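Local coordinates for protein 3-deoxy-manno-octulosonate cytidylyltransferase (Escherichia coli, PDB 1H7E) that activates the eight-carbon sugar KDO for lipopolysaccharide synthesis by coupling it to CMP from CTP, with release of diphosphate, at residues S1-S13 with G42-V55. Sequence-based numbering, arbitrary orientation.
Sequences SKAVIVIPARYGS and GVAEVWVATDDPRV
With CG anti to the backbone N (chi1 -171°), Tyr11 swings its ring over toward helix 53-61, and Arg54, bent at chi3 (-74°), lays its guanidinium flat on one face. This cation-pi stack, with Arg54 CZ 3.6 Å from the ring centroid, lies beyond the C-terminal ends of two parallel strands, 3-8 and 45-50, joined by a right-handed beta-alpha-beta crossover through helix 29-38 in the GT-A-like nucleotidyltransferase fold. Asp52, the N-cap of helix 53-61, holds the guanidinium side-on: Arg54 NE reaches Asp52 OD1 at 3.1 Å on its syn side, and NH2 reaches OD2. The same OD1 accepts Arg54 N, so one carboxylate both caps the helix and steadies the guanidinium. With Asp52 replaced by an alanine, the helix N-terminus would probably lose its cap and the guanidinium be freer to swing off the Tyr11 ring. Just before Asp51, Thr50 OG1 donates to Ala9 O (2.9 Å) and accepts from Asp52 N in an ST turn. The strands are laced by parallel-sheet bonds, Ile7 N to Trp47 O being 2.7 Å. Ile5, Ile7, Val46 and Val48 share one sheet face, the last three packing on helix 29-38; on the other, Val6 CG1 meets Ala49 CB at 3.8 Å, beneath helix 76-86. At the far end Glu45 divides its carboxylate: OE2 takes Lys2 NZ from above its plane (3.0 Å), and OE1 receives Trp47 NE1 in the indole plane at 2.7 Å.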
# COMPACT_ATOMS: atom_id res chain seq x y z
N SER A 1 -7.60 24.61 18.82
CA SER A 1 -7.71 23.17 18.46
C SER A 1 -8.02 22.31 19.69
O SER A 1 -7.13 21.95 20.46
CB SER A 1 -6.41 22.68 17.79
OG SER A 1 -6.69 22.01 16.57
N LYS A 2 -9.30 22.00 19.88
CA LYS A 2 -9.73 21.18 21.01
C LYS A 2 -9.66 19.71 20.63
O LYS A 2 -10.12 19.30 19.56
CB LYS A 2 -11.15 21.55 21.41
CG LYS A 2 -11.66 20.83 22.64
CD LYS A 2 -13.14 21.15 22.85
CE LYS A 2 -13.73 20.38 24.02
NZ LYS A 2 -15.22 20.53 24.11
N ALA A 3 -9.07 18.92 21.50
CA ALA A 3 -8.94 17.49 21.26
C ALA A 3 -9.58 16.74 22.39
O ALA A 3 -9.49 17.16 23.55
CB ALA A 3 -7.46 17.12 21.19
N VAL A 4 -10.26 15.64 22.07
CA VAL A 4 -10.85 14.80 23.10
C VAL A 4 -10.46 13.34 22.86
O VAL A 4 -10.15 12.94 21.74
CB VAL A 4 -12.41 14.91 23.18
CG1 VAL A 4 -12.84 16.39 23.32
CG2 VAL A 4 -13.05 14.26 21.99
N ILE A 5 -10.39 12.58 23.93
CA ILE A 5 -10.07 11.16 23.82
C ILE A 5 -11.34 10.38 24.07
O ILE A 5 -12.05 10.65 25.03
CB ILE A 5 -9.01 10.72 24.84
CG1 ILE A 5 -7.64 11.29 24.45
CG2 ILE A 5 -8.99 9.20 24.97
CD1 ILE A 5 -6.58 11.06 25.49
N VAL A 6 -11.64 9.45 23.17
CA VAL A 6 -12.82 8.60 23.30
C VAL A 6 -12.34 7.17 23.44
O VAL A 6 -11.51 6.69 22.65
CB VAL A 6 -13.78 8.72 22.08
CG1 VAL A 6 -14.95 7.77 22.25
CG2 VAL A 6 -14.28 10.14 21.95
N ILE A 7 -12.81 6.48 24.47
CA ILE A 7 -12.43 5.11 24.73
C ILE A 7 -13.64 4.20 24.55
O ILE A 7 -14.56 4.23 25.37
CB ILE A 7 -11.92 4.93 26.18
CG1 ILE A 7 -10.74 5.87 26.46
CG2 ILE A 7 -11.52 3.47 26.44
CD1 ILE A 7 -10.47 6.04 27.95
N PRO A 8 -13.70 3.44 23.44
CA PRO A 8 -14.82 2.52 23.18
C PRO A 8 -14.68 1.38 24.19
O PRO A 8 -13.61 0.78 24.31
CB PRO A 8 -14.52 1.99 21.77
CG PRO A 8 -13.71 3.07 21.16
CD PRO A 8 -12.80 3.49 22.28
N ALA A 9 -15.75 1.07 24.91
CA ALA A 9 -15.67 0.01 25.91
C ALA A 9 -16.93 -0.82 25.94
O ALA A 9 -17.84 -0.56 26.73
CB ALA A 9 -15.39 0.61 27.29
N ARG A 10 -17.00 -1.82 25.06
CA ARG A 10 -18.16 -2.70 25.05
C ARG A 10 -17.91 -3.96 25.91
O ARG A 10 -16.83 -4.57 25.87
CB ARG A 10 -18.61 -3.02 23.61
CG ARG A 10 -17.52 -3.35 22.60
CD ARG A 10 -18.09 -3.34 21.17
NE ARG A 10 -19.32 -4.14 21.05
CZ ARG A 10 -20.33 -3.84 20.23
NH1 ARG A 10 -20.28 -2.77 19.44
NH2 ARG A 10 -21.42 -4.61 20.21
N TYR A 11 -18.89 -4.25 26.77
CA TYR A 11 -18.85 -5.37 27.72
C TYR A 11 -18.72 -6.73 27.03
O TYR A 11 -17.72 -7.43 27.21
CB TYR A 11 -20.13 -5.34 28.57
CG TYR A 11 -20.16 -6.31 29.75
CD1 TYR A 11 -19.92 -5.85 31.05
CD2 TYR A 11 -20.48 -7.66 29.57
CE1 TYR A 11 -19.99 -6.72 32.14
CE2 TYR A 11 -20.55 -8.53 30.65
CZ TYR A 11 -20.30 -8.06 31.93
OH TYR A 11 -20.37 -8.91 33.01
N GLY A 12 -19.74 -7.07 26.24
CA GLY A 12 -19.78 -8.33 25.52
C GLY A 12 -18.57 -8.65 24.67
O GLY A 12 -18.17 -7.89 23.78
N SER A 13 -17.99 -9.81 24.95
CA SER A 13 -16.82 -10.32 24.23
C SER A 13 -16.89 -11.84 24.43
O SER A 13 -17.33 -12.31 25.49
CB SER A 13 -15.53 -9.73 24.82
OG SER A 13 -14.44 -9.80 23.91
N GLY A 42 -2.67 18.38 26.56
CA GLY A 42 -3.34 18.92 25.39
C GLY A 42 -4.73 18.39 25.09
O GLY A 42 -5.35 18.79 24.11
N VAL A 43 -5.20 17.49 25.95
CA VAL A 43 -6.52 16.90 25.80
C VAL A 43 -7.50 17.56 26.77
O VAL A 43 -7.25 17.64 27.98
CB VAL A 43 -6.45 15.37 26.05
CG1 VAL A 43 -7.85 14.73 26.08
CG2 VAL A 43 -5.60 14.73 24.94
N ALA A 44 -8.62 18.03 26.23
CA ALA A 44 -9.65 18.72 27.01
C ALA A 44 -10.56 17.82 27.84
O ALA A 44 -10.87 18.13 28.98
CB ALA A 44 -10.49 19.59 26.09
N GLU A 45 -11.02 16.72 27.25
CA GLU A 45 -11.91 15.80 27.96
C GLU A 45 -11.63 14.37 27.56
O GLU A 45 -11.13 14.11 26.46
CB GLU A 45 -13.38 16.08 27.60
CG GLU A 45 -13.90 17.50 27.82
CD GLU A 45 -15.18 17.79 27.04
OE1 GLU A 45 -16.00 16.86 26.86
OE2 GLU A 45 -15.36 18.94 26.60
N VAL A 46 -12.02 13.45 28.42
CA VAL A 46 -11.85 12.04 28.17
C VAL A 46 -13.21 11.38 28.39
O VAL A 46 -13.83 11.57 29.44
CB VAL A 46 -10.78 11.40 29.09
CG1 VAL A 46 -10.67 9.90 28.80
CG2 VAL A 46 -9.43 12.06 28.85
N TRP A 47 -13.66 10.64 27.39
CA TRP A 47 -14.96 9.95 27.43
C TRP A 47 -14.89 8.46 27.15
O TRP A 47 -14.11 8.02 26.32
CB TRP A 47 -15.86 10.52 26.34
CG TRP A 47 -16.29 11.91 26.57
CD1 TRP A 47 -15.60 13.06 26.26
CD2 TRP A 47 -17.54 12.33 27.12
NE1 TRP A 47 -16.36 14.16 26.57
CE2 TRP A 47 -17.56 13.74 27.10
CE3 TRP A 47 -18.66 11.63 27.61
CZ2 TRP A 47 -18.65 14.48 27.56
CZ3 TRP A 47 -19.74 12.36 28.06
CH2 TRP A 47 -19.73 13.77 28.04
N VAL A 48 -15.78 7.70 27.78
CA VAL A 48 -15.88 6.26 27.55
C VAL A 48 -17.20 6.10 26.79
O VAL A 48 -18.25 6.58 27.23
CB VAL A 48 -15.96 5.45 28.86
CG1 VAL A 48 -16.23 3.99 28.57
CG2 VAL A 48 -14.67 5.59 29.65
N ALA A 49 -17.12 5.49 25.60
CA ALA A 49 -18.29 5.29 24.75
C ALA A 49 -18.69 3.83 24.92
O ALA A 49 -17.90 2.92 24.64
CB ALA A 49 -17.95 5.60 23.30
N THR A 50 -19.90 3.59 25.41
CA THR A 50 -20.34 2.23 25.64
C THR A 50 -21.77 2.00 25.22
O THR A 50 -22.51 2.95 24.95
CB THR A 50 -20.18 1.85 27.12
OG1 THR A 50 -20.46 0.46 27.29
CG2 THR A 50 -21.11 2.65 27.99
N ASP A 51 -22.12 0.73 25.10
CA ASP A 51 -23.48 0.32 24.72
C ASP A 51 -24.11 -0.52 25.85
O ASP A 51 -25.24 -1.01 25.71
CB ASP A 51 -23.47 -0.47 23.39
CG ASP A 51 -22.61 -1.74 23.43
OD1 ASP A 51 -21.89 -1.98 24.43
OD2 ASP A 51 -22.65 -2.51 22.44
N ASP A 52 -23.41 -0.61 26.98
CA ASP A 52 -23.86 -1.39 28.13
C ASP A 52 -23.93 -0.58 29.43
O ASP A 52 -22.94 0.03 29.82
CB ASP A 52 -22.93 -2.60 28.30
CG ASP A 52 -23.48 -3.63 29.26
OD1 ASP A 52 -23.24 -3.47 30.47
OD2 ASP A 52 -24.16 -4.59 28.82
N PRO A 53 -25.09 -0.60 30.12
CA PRO A 53 -25.30 0.13 31.38
C PRO A 53 -24.39 -0.30 32.53
O PRO A 53 -24.12 0.50 33.44
CB PRO A 53 -26.78 -0.14 31.70
CG PRO A 53 -27.04 -1.47 31.05
CD PRO A 53 -26.32 -1.33 29.73
N ARG A 54 -23.92 -1.54 32.50
CA ARG A 54 -23.01 -2.02 33.54
C ARG A 54 -21.67 -1.28 33.45
O ARG A 54 -21.09 -0.89 34.48
CB ARG A 54 -22.81 -3.54 33.42
CG ARG A 54 -24.08 -4.36 33.61
CD ARG A 54 -23.87 -5.86 33.34
NE ARG A 54 -23.74 -6.17 31.92
CZ ARG A 54 -23.74 -7.40 31.40
NH1 ARG A 54 -23.87 -8.47 32.18
NH2 ARG A 54 -23.61 -7.56 30.09
N VAL A 55 -21.21 -1.05 32.22
CA VAL A 55 -19.96 -0.34 31.97
C VAL A 55 -20.15 1.14 32.29
O VAL A 55 -19.29 1.77 32.92
CB VAL A 55 -19.47 -0.53 30.50
CG1 VAL A 55 -18.27 0.37 30.21
CG2 VAL A 55 -19.08 -1.96 30.26
O HOH W 1 -7.58 19.92 23.65
O HOH W 2 -21.32 -4.47 24.84